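Local structure of TBC1 domain family member 22A (Homo sapiens, 2QFZ) at residues Gln148-Leu153 with Asp204-Ala209; Val159-Glu164 with Ala189-Cys194; Val290-Glu295 with Leu306-Asn311. The protein probably acts as a GTPase-activating protein for Rab-family GTPases, the fragment described here holding its Rab-GAP TBC domain. All blocks are in the same frame, centred on the assembly; numbering follows the deposited sequence.

Contact 1. Residues Gln148-Leu153 with Asp204-Ala209; sequences QGINDL and DNYTFA
Tyr206 reaches out of the loop between helices 181-200 and 211-227 and lays its ring against Ile150, in the first turn of helix 150-162. From CB the side chain leaves with CG anti to the carbonyl carbon (chi1 -56°), which carries the ring toward that helix. At the root of the ring, Tyr206 CG lies 3.9 Å from Ile150 CD1. Farther out, Ile150 CG1 sits almost over the middle of the ring, 3.8 Å from the Tyr206 centroid and 9° off the normal, a well-centred CH-pi contact. CB of the preceding Asn205 lies over the rim of the opposite face. At the tip, Tyr206 OH is 3.8 Å from Leu153 CD1, one turn along the helix, and donates a hydrogen bond to the backbone carbonyl of Asn251. The side-chain amide of Asn251 in turn binds the carbonyl of Gln148. Gly149 completes the surroundings: a CB there would press on the carbonyl O of Gln148, and its N-H bonds to Asn151 OD1 at an N-to-OD1 distance of 2.8 Å, approaching almost head-on, in line with the C=O bond. A leucine in place of Tyr206 would probably leave the Asn251 carbonyl without its hydroxyl partner and Ile150 CG1 without a flat face to rest on. Tyr146 and Gln148 fit the YxQ signature of TBC domains; Gln148 touches Arg114, and the two probably match the glutamine and arginine fingers of relatives. Tyr206 packs beside the residues immediately following this motif, consistent with the Rab-facing site of relatives.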
loop_
_atom_site.group_PDB
_atom_site.type_symbol
_atom_site.label_atom_id
_atom_site.label_comp_id
_atom_site.label_asym_id
_atom_site.label_seq_id
_atom_site.Cartn_x
_atom_site.Cartn_y
_atom_site.Cartn_z
ATOM N N GLN A 148 -1.330 -14.615 1.725
ATOM C CA GLN A 148 -1.114 -14.021 0.380
ATOM C C GLN A 148 -1.844 -12.676 0.252
ATOM O O GLN A 148 -2.983 -12.529 0.715
ATOM C CB GLN A 148 -1.537 -14.963 -0.751
ATOM C CG GLN A 148 -1.024 -14.508 -2.124
ATOM C CD GLN A 148 -1.397 -15.483 -3.257
ATOM O OE1 GLN A 148 -1.674 -16.667 -3.010
ATOM N NE2 GLN A 148 -1.399 -14.980 -4.502
ATOM N N GLY A 149 -1.176 -11.692 -0.355
ATOM C CA GLY A 149 -1.647 -10.291 -0.323
ATOM C C GLY A 149 -0.695 -9.374 0.445
ATOM O O GLY A 149 -0.373 -8.258 -0.016
ATOM N N ILE A 150 -0.221 -9.829 1.609
ATOM C CA ILE A 150 0.807 -9.065 2.327
ATOM C C ILE A 150 2.096 -8.924 1.493
ATOM O O ILE A 150 2.780 -7.927 1.609
ATOM C CB ILE A 150 1.178 -9.650 3.687
ATOM C CG1 ILE A 150 -0.024 -9.711 4.600
ATOM C CG2 ILE A 150 2.282 -8.796 4.381
ATOM C CD1 ILE A 150 0.344 -10.173 5.991
ATOM N N ASN A 151 2.409 -9.900 0.647
ATOM C CA ASN A 151 3.579 -9.808 -0.246
ATOM C C ASN A 151 3.578 -8.563 -1.144
ATOM O O ASN A 151 4.627 -7.976 -1.387
ATOM C CB ASN A 151 3.711 -11.117 -1.093
ATOM C CG ASN A 151 2.527 -11.352 -2.011
ATOM O OD1 ASN A 151 1.399 -11.512 -1.556
ATOM N ND2 ASN A 151 2.779 -11.351 -3.317
ATOM N N ASP A 152 2.397 -8.156 -1.629
ATOM C CA ASP A 152 2.245 -6.912 -2.423
ATOM C C ASP A 152 2.583 -5.629 -1.624
ATOM O O ASP A 152 3.133 -4.646 -2.163
ATOM C CB ASP A 152 0.794 -6.757 -2.932
ATOM C CG ASP A 152 0.551 -7.383 -4.314
ATOM O OD1 ASP A 152 1.521 -7.633 -5.078
ATOM O OD2 ASP A 152 -0.651 -7.585 -4.644
ATOM N N LEU A 153 2.251 -5.621 -0.356
ATOM C CA LEU A 153 2.501 -4.429 0.448
ATOM C C LEU A 153 4.002 -4.138 0.643
ATOM O O LEU A 153 4.364 -3.029 1.034
ATOM C CB LEU A 153 1.747 -4.509 1.780
ATOM C CG LEU A 153 0.273 -4.895 1.672
ATOM C CD1 LEU A 153 -0.344 -4.884 3.025
ATOM C CD2 LEU A 153 -0.519 -4.051 0.746
ATOM N N ASP A 204 -6.454 -6.659 12.047
ATOM C CA ASP A 204 -7.560 -7.628 11.912
ATOM C C ASP A 204 -7.777 -8.149 10.471
ATOM O O ASP A 204 -8.519 -9.107 10.258
ATOM C CB ASP A 204 -8.870 -7.020 12.459
ATOM C CG ASP A 204 -9.227 -5.688 11.811
ATOM O OD1 ASP A 204 -8.372 -5.083 11.108
ATOM O OD2 ASP A 204 -10.372 -5.222 12.031
ATOM N N ASN A 205 -7.130 -7.510 9.498
ATOM C CA ASN A 205 -7.192 -7.977 8.088
ATOM C C ASN A 205 -6.580 -9.328 7.862
ATOM O O ASN A 205 -6.924 -9.985 6.889
ATOM C CB ASN A 205 -6.502 -6.980 7.131
ATOM C CG ASN A 205 -7.347 -5.773 6.840
ATOM O OD1 ASN A 205 -8.356 -5.556 7.491
ATOM N ND2 ASN A 205 -6.943 -4.986 5.843
ATOM N N TYR A 206 -5.671 -9.739 8.747
ATOM C CA TYR A 206 -4.791 -10.877 8.483
ATOM C C TYR A 206 -4.709 -11.934 9.601
ATOM O O TYR A 206 -3.991 -12.905 9.452
ATOM C CB TYR A 206 -3.392 -10.392 8.091
ATOM C CG TYR A 206 -3.415 -9.450 6.895
ATOM C CD1 TYR A 206 -3.773 -9.918 5.615
ATOM C CD2 TYR A 206 -3.128 -8.105 7.032
ATOM C CE1 TYR A 206 -3.827 -9.040 4.509
ATOM C CE2 TYR A 206 -3.167 -7.235 5.926
ATOM C CZ TYR A 206 -3.505 -7.717 4.683
ATOM O OH TYR A 206 -3.574 -6.855 3.632
ATOM N N THR A 207 -5.483 -11.764 10.661
ATOM C CA THR A 207 -5.702 -12.837 11.592
ATOM C C THR A 207 -6.576 -13.969 10.978
ATOM O O THR A 207 -7.030 -13.876 9.810
ATOM C CB THR A 207 -6.208 -12.291 12.960
ATOM O OG1 THR A 207 -7.415 -11.497 12.808
ATOM C CG2 THR A 207 -5.101 -11.438 13.582
ATOM N N PHE A 208 -6.726 -15.057 11.742
ATOM C CA PHE A 208 -7.531 -16.235 11.367
ATOM C C PHE A 208 -8.912 -15.854 10.825
ATOM O O PHE A 208 -9.698 -15.200 11.521
ATOM C CB PHE A 208 -7.694 -17.155 12.592
ATOM C CG PHE A 208 -8.263 -18.502 12.266
ATOM C CD1 PHE A 208 -7.472 -19.472 11.681
ATOM C CD2 PHE A 208 -9.586 -18.794 12.536
ATOM C CE1 PHE A 208 -7.986 -20.703 11.369
ATOM C CE2 PHE A 208 -10.114 -20.031 12.229
ATOM C CZ PHE A 208 -9.322 -20.990 11.647
ATOM N N ALA A 209 -9.201 -16.249 9.580
ATOM C CA ALA A 209 -10.490 -15.930 8.945
ATOM C C ALA A 209 -10.625 -14.468 8.522
ATOM O O ALA A 209 -11.713 -14.042 8.104
ATOM C CB ALA A 209 -11.670 -16.293 9.888
#

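Contact 2. Residues Val159-Glu164 with Ala189-Cys194; sequences VVFICE and ADTYWC
Phe161 points its ring edge-first into the side of helix 181-200, where Asp190, Thr191 and Cys194 receive it. This is helix-to-helix packing inside the all-helical TBC fold, joining the last turn of helix 150-162 to the middle of helix 181-200. CG of Phe161 is anti to the carbonyl carbon (chi1 -58°), which directs the ring across to the neighbouring helix. Three atoms of its rim, CD2, CE2 and CZ, share three residues between them. CD2 of Phe161 lies 3.6 Å from Thr191 OG1 and 3.8 Å from Asp190 CB; the next atom, CE2, is 3.8 Å from the backbone O of Asp190; and the far corner, CZ, faces Cys194. Both oxygens, of Thr191 and Asp190, lie near the ring plane, where the slightly positive C-H rim is turned toward them. The hydroxyl of Thr191 also bonds to the carbonyl of Ile187, one turn back in its own helix.

The carboxylate of Asp190 stands nearly perpendicular to the Phe161 ring, their planes 85° apart. Only its CB and backbone take part in this contact: OD2 makes a salt bridge to Lys61, and OD1 is bonded by Tyr66 and Gln82. Lys61 also forms a cation-pi contact with the Phe161 ring, so one lysine serves both the aromatic and the acid beside it. These partners would probably stabilise the charged form of the buried aspartate. One turn on from Asp190, the thiol supplies a sulfur-aromatic contact of the edge type: Cys194 SG stands 5.1 Å from the Phe161 centroid, 77° off the ring normal, and 3.9 Å from Phe161 CZ.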
loop_
_atom_site.group_PDB
_atom_site.type_symbol
_atom_site.label_atom_id
_atom_site.label_comp_id
_atom_site.label_asym_id
_atom_site.label_seq_id
_atom_site.Cartn_x
_atom_site.Cartn_y
_atom_site.Cartn_z
ATOM N N VAL A 159 10.440 -0.147 -3.695
ATOM C CA VAL A 159 10.683 0.611 -4.911
ATOM C C VAL A 159 10.960 2.078 -4.584
ATOM O O VAL A 159 11.911 2.644 -5.079
ATOM C CB VAL A 159 9.523 0.436 -5.934
ATOM C CG1 VAL A 159 9.567 1.527 -6.986
ATOM C CG2 VAL A 159 9.585 -0.968 -6.549
ATOM N N VAL A 160 10.167 2.670 -3.705
ATOM C CA VAL A 160 10.395 4.047 -3.286
ATOM C C VAL A 160 11.807 4.191 -2.688
ATOM O O VAL A 160 12.579 5.074 -3.123
ATOM C CB VAL A 160 9.251 4.556 -2.332
ATOM C CG1 VAL A 160 9.618 5.817 -1.552
ATOM C CG2 VAL A 160 7.976 4.794 -3.139
ATOM N N PHE A 161 12.156 3.309 -1.741
ATOM C CA PHE A 161 13.433 3.401 -1.050
ATOM C C PHE A 161 14.639 3.040 -1.937
ATOM O O PHE A 161 15.643 3.715 -1.871
ATOM C CB PHE A 161 13.461 2.584 0.256
ATOM C CG PHE A 161 12.401 2.961 1.249
ATOM C CD1 PHE A 161 11.826 4.228 1.272
ATOM C CD2 PHE A 161 12.007 2.046 2.219
ATOM C CE1 PHE A 161 10.837 4.558 2.221
ATOM C CE2 PHE A 161 11.019 2.378 3.167
ATOM C CZ PHE A 161 10.448 3.657 3.167
ATOM N N ILE A 162 14.532 2.040 -2.812
ATOM C CA ILE A 162 15.651 1.717 -3.690
ATOM C C ILE A 162 15.887 2.823 -4.717
ATOM O O ILE A 162 17.017 3.034 -5.141
ATOM C CB ILE A 162 15.509 0.326 -4.349
ATOM C CG1 ILE A 162 16.896 -0.162 -4.816
ATOM C CG2 ILE A 162 14.508 0.339 -5.520
ATOM C CD1 ILE A 162 17.050 -1.638 -4.841
ATOM N N CYS A 163 14.832 3.573 -5.068
ATOM C CA CYS A 163 14.933 4.655 -6.038
ATOM C C CYS A 163 15.745 5.870 -5.558
ATOM O O CYS A 163 16.085 6.712 -6.365
ATOM C CB CYS A 163 13.542 5.113 -6.524
ATOM S SG CYS A 163 12.818 4.037 -7.831
ATOM N N GLU A 164 16.058 5.959 -4.265
ATOM C CA GLU A 164 16.946 7.010 -3.740
ATOM C C GLU A 164 18.460 6.730 -4.133
ATOM O O GLU A 164 19.341 7.594 -3.934
ATOM C CB GLU A 164 16.760 7.104 -2.194
ATOM C CG GLU A 164 17.274 8.443 -1.524
ATOM C CD GLU A 164 16.946 8.546 -0.035
ATOM O OE1 GLU A 164 16.723 7.495 0.613
ATOM O OE2 GLU A 164 16.879 9.684 0.508
ATOM N N ALA A 189 15.912 -3.327 5.620
ATOM C CA ALA A 189 15.485 -3.004 6.997
ATOM C C ALA A 189 14.413 -1.912 7.000
ATOM O O ALA A 189 13.413 -2.031 7.678
ATOM C CB ALA A 189 16.687 -2.529 7.880
ATOM N N ASP A 190 14.669 -0.838 6.266
ATOM C CA ASP A 190 13.721 0.289 6.131
ATOM C C ASP A 190 12.358 -0.214 5.612
ATOM O O ASP A 190 11.292 0.114 6.148
ATOM C CB ASP A 190 14.313 1.356 5.175
ATOM C CG ASP A 190 15.596 2.049 5.743
ATOM O OD1 ASP A 190 16.056 1.729 6.912
ATOM O OD2 ASP A 190 16.120 2.958 5.029
ATOM N N THR A 191 12.417 -1.066 4.605
ATOM C CA THR A 191 11.215 -1.652 3.993
ATOM C C THR A 191 10.436 -2.495 5.007
ATOM O O THR A 191 9.182 -2.354 5.134
ATOM C CB THR A 191 11.578 -2.445 2.759
ATOM O OG1 THR A 191 12.194 -1.570 1.827
ATOM C CG2 THR A 191 10.334 -3.093 2.089
ATOM N N TYR A 192 11.152 -3.316 5.775
ATOM C CA TYR A 192 10.501 -4.131 6.848
ATOM C C TYR A 192 9.802 -3.244 7.878
ATOM O O TYR A 192 8.656 -3.514 8.240
ATOM C CB TYR A 192 11.500 -5.096 7.532
ATOM C CG TYR A 192 10.935 -5.883 8.708
ATOM C CD1 TYR A 192 10.336 -7.142 8.528
ATOM C CD2 TYR A 192 10.977 -5.365 9.994
ATOM C CE1 TYR A 192 9.815 -7.830 9.583
ATOM C CE2 TYR A 192 10.434 -6.067 11.054
ATOM C CZ TYR A 192 9.860 -7.288 10.843
ATOM O OH TYR A 192 9.346 -7.974 11.919
ATOM N N TRP A 193 10.491 -2.228 8.402
ATOM C CA TRP A 193 9.897 -1.445 9.487
ATOM C C TRP A 193 8.700 -0.624 9.036
ATOM O O TRP A 193 7.722 -0.505 9.757
ATOM C CB TRP A 193 10.942 -0.558 10.188
ATOM C CG TRP A 193 11.947 -1.335 10.997
ATOM C CD1 TRP A 193 13.284 -1.428 10.756
ATOM C CD2 TRP A 193 11.695 -2.152 12.158
ATOM N NE1 TRP A 193 13.882 -2.196 11.692
ATOM C CE2 TRP A 193 12.929 -2.678 12.560
ATOM C CE3 TRP A 193 10.544 -2.478 12.895
ATOM C CZ2 TRP A 193 13.066 -3.534 13.683
ATOM C CZ3 TRP A 193 10.676 -3.324 14.024
ATOM C CH2 TRP A 193 11.928 -3.835 14.398
ATOM N N CYS A 194 8.775 -0.069 7.843
ATOM C CA CYS A 194 7.693 0.757 7.297
ATOM C C CYS A 194 6.479 -0.074 6.906
ATOM O O CYS A 194 5.362 0.297 7.249
ATOM C CB CYS A 194 8.221 1.629 6.152
ATOM S SG CYS A 194 9.245 3.015 6.788
#

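Contact 3. Residues Val290-Glu295 with Leu306-Asn311; sequences VRWRKE and LLFLQN
Glu295 and Phe308 bring their backbones to a CA-to-CA distance of 8.8 Å, and Trp292 and Leu309 to 9.0 Å, a separation bridged by side chains without hydrogen bonds between the segments. Trp292 interrupts the helical path: it occupies the N-cap position between helices 276-291 and 293-298. The other segment lies on helix 302-309.

Phe308 spans the gap. Its CG is anti to the backbone N (chi1 179°), extending the ring toward the two residues opposite. Phe308 turns its edge toward the face of the Trp292 indole, an offset edge-to-face (T-shaped) pair with planes at 88° and the centroids of the phenyl and the five-membered ring 5.6 Å apart. CZ of Phe308 is 3.9 Å from Trp292 CD1. Such aromatic packing belongs here to the C-terminal part of the all-helical TBC fold, where two consecutive short helices follow the long helix 276-291; Trp292 also meets the rings of Phe288 and Trp317.

Glu295 approaches the same corner with its aliphatic part, its CB lying 3.5 Å from Phe308 CZ. A bend at chi2 (96°) then takes the carboxylate away from Phe308, placing Glu295 CD at the edge of the Trp292 ring, in its plane. Asn311 ND2 donates to a lone pair of Leu307 O at 2.6 Å, in the carbonyl plane.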
loop_
_atom_site.group_PDB
_atom_site.type_symbol
_atom_site.label_atom_id
_atom_site.label_comp_id
_atom_site.label_asym_id
_atom_site.label_seq_id
_atom_site.Cartn_x
_atom_site.Cartn_y
_atom_site.Cartn_z
ATOM N N VAL A 290 -17.637 3.678 -8.201
ATOM C CA VAL A 290 -18.593 4.542 -8.847
ATOM C C VAL A 290 -17.978 5.367 -9.972
ATOM O O VAL A 290 -18.722 5.901 -10.768
ATOM C CB VAL A 290 -19.464 5.399 -7.848
ATOM C CG1 VAL A 290 -20.233 4.480 -6.890
ATOM C CG2 VAL A 290 -18.678 6.445 -7.084
ATOM N N ARG A 291 -16.637 5.396 -10.067
ATOM C CA ARG A 291 -15.910 5.897 -11.239
ATOM C C ARG A 291 -16.360 5.185 -12.530
ATOM O O ARG A 291 -16.469 5.822 -13.580
ATOM C CB ARG A 291 -14.382 5.788 -11.018
ATOM C CG ARG A 291 -13.468 5.836 -12.263
ATOM C CD ARG A 291 -13.290 7.247 -12.869
ATOM N NE ARG A 291 -12.472 7.175 -14.093
ATOM C CZ ARG A 291 -12.929 6.851 -15.312
ATOM N NH1 ARG A 291 -14.210 6.565 -15.514
ATOM N NH2 ARG A 291 -12.100 6.817 -16.347
ATOM N N TRP A 292 -16.672 3.887 -12.460
ATOM C CA TRP A 292 -17.166 3.178 -13.680
ATOM C C TRP A 292 -18.630 2.860 -13.615
ATOM O O TRP A 292 -19.082 1.846 -14.152
ATOM C CB TRP A 292 -16.381 1.917 -13.925
ATOM C CG TRP A 292 -15.026 2.202 -14.473
ATOM C CD1 TRP A 292 -14.694 2.494 -15.786
ATOM C CD2 TRP A 292 -13.825 2.239 -13.744
ATOM N NE1 TRP A 292 -13.355 2.700 -15.897
ATOM C CE2 TRP A 292 -12.793 2.554 -14.653
ATOM C CE3 TRP A 292 -13.516 2.054 -12.404
ATOM C CZ2 TRP A 292 -11.480 2.662 -14.259
ATOM C CZ3 TRP A 292 -12.232 2.155 -12.022
ATOM C CH2 TRP A 292 -11.215 2.472 -12.940
ATOM N N ARG A 293 -19.396 3.724 -12.973
ATOM C CA ARG A 293 -20.782 3.465 -12.819
ATOM C C ARG A 293 -21.458 3.243 -14.193
ATOM O O ARG A 293 -22.347 2.399 -14.301
ATOM C CB ARG A 293 -21.469 4.554 -12.002
ATOM C CG ARG A 293 -21.445 5.950 -12.585
ATOM C CD ARG A 293 -22.231 6.933 -11.684
ATOM N NE ARG A 293 -23.480 6.371 -11.162
ATOM C CZ ARG A 293 -24.670 6.381 -11.782
ATOM N NH1 ARG A 293 -24.843 6.925 -12.990
ATOM N NH2 ARG A 293 -25.714 5.829 -11.173
ATOM N N LYS A 294 -21.009 3.970 -15.226
ATOM C CA LYS A 294 -21.584 3.901 -16.586
ATOM C C LYS A 294 -21.402 2.526 -17.211
ATOM O O LYS A 294 -22.363 1.907 -17.656
ATOM C CB LYS A 294 -20.923 4.974 -17.487
ATOM C CG LYS A 294 -21.222 4.866 -19.020
ATOM N N GLU A 295 -20.163 2.048 -17.244
ATOM C CA GLU A 295 -19.871 0.701 -17.709
ATOM C C GLU A 295 -20.505 -0.442 -16.853
ATOM O O GLU A 295 -20.841 -1.475 -17.401
ATOM C CB GLU A 295 -18.362 0.500 -17.801
ATOM C CG GLU A 295 -17.664 1.385 -18.839
ATOM C CD GLU A 295 -17.053 2.674 -18.283
ATOM O OE1 GLU A 295 -17.642 3.317 -17.382
ATOM O OE2 GLU A 295 -15.958 3.047 -18.780
ATOM N N LEU A 306 -18.832 -9.327 -13.218
ATOM C CA LEU A 306 -17.785 -9.729 -12.286
ATOM C C LEU A 306 -16.355 -9.634 -12.916
ATOM O O LEU A 306 -15.474 -9.082 -12.301
ATOM C CB LEU A 306 -18.091 -11.131 -11.701
ATOM C CG LEU A 306 -17.124 -11.669 -10.642
ATOM C CD1 LEU A 306 -16.841 -10.587 -9.563
ATOM C CD2 LEU A 306 -17.628 -12.911 -10.029
ATOM N N LEU A 307 -16.154 -10.112 -14.145
ATOM C CA LEU A 307 -14.846 -9.987 -14.837
ATOM C C LEU A 307 -14.335 -8.578 -14.946
ATOM O O LEU A 307 -13.160 -8.364 -14.737
ATOM C CB LEU A 307 -14.848 -10.591 -16.243
ATOM C CG LEU A 307 -14.845 -12.125 -16.235
ATOM C CD1 LEU A 307 -15.537 -12.626 -17.513
ATOM C CD2 LEU A 307 -13.430 -12.732 -16.079
ATOM N N PHE A 308 -15.230 -7.649 -15.286
ATOM C CA PHE A 308 -14.953 -6.217 -15.403
ATOM C C PHE A 308 -14.524 -5.615 -14.041
ATOM O O PHE A 308 -13.528 -4.922 -13.956
ATOM C CB PHE A 308 -16.219 -5.488 -15.931
ATOM C CG PHE A 308 -16.053 -4.010 -16.076
ATOM C CD1 PHE A 308 -15.251 -3.479 -17.089
ATOM C CD2 PHE A 308 -16.708 -3.126 -15.214
ATOM C CE1 PHE A 308 -15.090 -2.104 -17.224
ATOM C CE2 PHE A 308 -16.535 -1.745 -15.344
ATOM C CZ PHE A 308 -15.725 -1.243 -16.383
ATOM N N LEU A 309 -15.291 -5.899 -12.988
ATOM C CA LEU A 309 -15.027 -5.350 -11.649
ATOM C C LEU A 309 -13.682 -5.861 -11.096
ATOM O O LEU A 309 -13.034 -5.188 -10.280
ATOM C CB LEU A 309 -16.149 -5.720 -10.691
ATOM C CG LEU A 309 -17.494 -4.990 -10.841
ATOM C CD1 LEU A 309 -18.630 -5.647 -10.029
ATOM C CD2 LEU A 309 -17.337 -3.550 -10.422
ATOM N N GLN A 310 -13.304 -7.061 -11.539
ATOM C CA GLN A 310 -12.057 -7.703 -11.160
ATOM C C GLN A 310 -10.926 -7.300 -12.072
ATOM O O GLN A 310 -9.805 -7.669 -11.818
ATOM C CB GLN A 310 -12.213 -9.224 -11.207
ATOM C CG GLN A 310 -12.999 -9.812 -10.105
ATOM C CD GLN A 310 -13.188 -11.323 -10.232
ATOM O OE1 GLN A 310 -13.108 -11.887 -11.324
ATOM N NE2 GLN A 310 -13.471 -11.977 -9.106
ATOM N N ASN A 311 -11.222 -6.574 -13.157
ATOM C CA ASN A 311 -10.217 -6.223 -14.173
ATOM C C ASN A 311 -10.467 -4.837 -14.721
ATOM O O ASN A 311 -10.567 -4.648 -15.924
ATOM C CB ASN A 311 -10.240 -7.220 -15.330
ATOM C CG ASN A 311 -9.855 -8.630 -14.910
ATOM O OD1 ASN A 311 -8.668 -8.978 -14.881
ATOM N ND2 ASN A 311 -10.854 -9.468 -14.638
#

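Contacts 1 and 2 share helix 150-162, one at its start and the other at its end; their centres are about 20 Å apart and their nearest atoms about 6 Å. The chain between the two segments of contact 1 contains both segments of contact 2, and helix 181-200 serves both sites, since its Leu199 packs on Ile150 and Tyr206. Contact 3 follows later in the chain, about 24 Å from contact 1 and about 33 Å from contact 2 between centres. It lies across the chain's centre from contact 2, about 21 Å away at the nearest atoms, and shares no helix with it. Of the three, contact 1 holds the glutamine matching the finger motif, so it is probably the one nearest the Rab-facing site.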